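Local atomic coordinates of Mlr6093 protein (Mesorhizobium loti, PDB entry 2QJ8), a protein that probably acts as a zinc-dependent hydrolase of the succinylglutamate desuccinylase/aspartoacylase family, cleaving ester or linear amide bonds. Residues S47-G52 and D135-L140. Sequence-based numbering, arbitrary orientation.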
# COMPACT_ATOMS: atom_id res chain seq x y z
N SER A 47 6.01 28.92 -17.31
CA SER A 47 6.89 28.47 -16.23
C SER A 47 6.09 27.49 -15.36
O SER A 47 4.95 27.75 -15.02
CB SER A 47 7.37 29.64 -15.39
OG SER A 47 6.24 30.34 -14.91
N LEU A 48 6.74 26.41 -14.96
CA LEU A 48 6.11 25.32 -14.22
C LEU A 48 7.05 24.66 -13.24
O LEU A 48 8.19 24.38 -13.58
CB LEU A 48 5.66 24.24 -15.23
CG LEU A 48 5.00 22.97 -14.65
CD1 LEU A 48 3.65 23.30 -14.01
CD2 LEU A 48 4.88 21.86 -15.68
N LEU A 49 6.56 24.41 -12.03
CA LEU A 49 7.26 23.60 -11.06
C LEU A 49 6.46 22.32 -10.92
O LEU A 49 5.25 22.38 -10.74
CB LEU A 49 7.31 24.26 -9.69
CG LEU A 49 7.85 23.44 -8.51
CD1 LEU A 49 9.34 23.01 -8.70
CD2 LEU A 49 7.67 24.28 -7.26
N ILE A 50 7.14 21.18 -10.94
CA ILE A 50 6.57 19.88 -10.67
C ILE A 50 7.22 19.28 -9.43
O ILE A 50 8.45 19.08 -9.38
CB ILE A 50 6.75 18.88 -11.86
CG1 ILE A 50 6.36 19.55 -13.17
CG2 ILE A 50 5.97 17.58 -11.59
CD1 ILE A 50 6.29 18.60 -14.31
N THR A 51 6.40 18.96 -8.43
CA THR A 51 6.86 18.40 -7.18
C THR A 51 6.32 16.97 -6.94
O THR A 51 5.20 16.66 -7.32
CB THR A 51 6.48 19.29 -5.97
OG1 THR A 51 5.06 19.47 -5.89
CG2 THR A 51 7.14 20.66 -6.02
N GLY A 52 7.16 16.12 -6.35
CA GLY A 52 6.76 14.78 -5.87
C GLY A 52 7.27 14.58 -4.46
O GLY A 52 8.06 15.38 -3.97
N ASP A 135 4.57 30.21 -12.50
CA ASP A 135 3.17 30.60 -12.50
C ASP A 135 2.23 29.42 -12.23
O ASP A 135 1.06 29.65 -11.93
CB ASP A 135 2.79 31.21 -13.84
CG ASP A 135 3.52 32.54 -14.14
OD1 ASP A 135 3.69 33.34 -13.20
OD2 ASP A 135 3.90 32.78 -15.31
N THR A 136 2.73 28.20 -12.34
CA THR A 136 1.92 26.97 -12.26
C THR A 136 2.72 25.97 -11.45
O THR A 136 3.93 25.89 -11.59
CB THR A 136 1.58 26.43 -13.70
OG1 THR A 136 0.92 27.45 -14.45
CG2 THR A 136 0.67 25.17 -13.69
N VAL A 137 2.06 25.31 -10.51
CA VAL A 137 2.69 24.25 -9.77
C VAL A 137 1.85 22.99 -9.97
O VAL A 137 0.62 23.04 -9.83
CB VAL A 137 2.83 24.53 -8.26
CG1 VAL A 137 3.44 23.30 -7.60
CG2 VAL A 137 3.67 25.77 -7.99
N LEU A 138 2.52 21.90 -10.31
CA LEU A 138 1.93 20.58 -10.46
C LEU A 138 2.49 19.70 -9.34
O LEU A 138 3.68 19.38 -9.36
CB LEU A 138 2.25 19.98 -11.84
CG LEU A 138 1.87 18.50 -12.11
CD1 LEU A 138 0.35 18.23 -11.92
CD2 LEU A 138 2.32 18.13 -13.49
N ASP A 139 1.64 19.30 -8.39
CA ASP A 139 2.06 18.40 -7.30
C ASP A 139 1.55 16.99 -7.59
O ASP A 139 0.36 16.79 -7.84
CB ASP A 139 1.56 18.92 -5.95
CG ASP A 139 2.05 18.07 -4.74
OD1 ASP A 139 3.25 17.72 -4.61
OD2 ASP A 139 1.19 17.78 -3.87
N LEU A 140 2.47 16.01 -7.57
CA LEU A 140 2.18 14.59 -7.78
C LEU A 140 1.96 14.07 -6.35
O LEU A 140 2.91 13.71 -5.64
CB LEU A 140 3.32 13.93 -8.54
CG LEU A 140 3.76 14.68 -9.82
CD1 LEU A 140 4.95 14.00 -10.48
CD2 LEU A 140 2.61 14.88 -10.85
O HOH W 1 3.72 30.98 -17.03
O HOH W 2 2.74 28.39 -16.40
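Asp135, just before its strand, gives its backbone N-H to Ser47 OG (2.9 Å), a bent bond; serine suits this strand start because its short side chain can accept from the neighbouring backbone. A water bridges Ser47 N and Asp135 OD2, and a second joins Ser47 O to Thr136 OG1. Thr136 turns its methyl CG2 to Leu48 CD1, 3.5 Å away, while its carbonyl accepts Leu49 N. Beta-branched Val137 suits an extended strand; its CG2 lies 4.3 Å from Leu49 CB on the face shared with Thr51 and Asp139. Leu138 bonds through N to Leu49 O (2.8 Å, 173°) and O to Thr51 N; its side chain fills the other, apolar face alongside Ile50, touching Val224 of helix 218-230. Asp139, its CG anti to the backbone N (chi1 -176°), offers a short carboxylate to buried Thr51, whose OG1 donates to the anti side of OD1 (2.8 Å), 26° out of plane. An alanine here would probably leave that hydroxyl without its acceptor. Leu140 bonds N to Thr51 O (2.8 Å), its apolar CD1 packing on Ile50 CG2. Strands 47-52 and 136-144, the first also beside 79-84, the second beside 201-208, are parallel neighbours in the central sheet of the zinc carboxypeptidase-like (M14) alpha/beta fold.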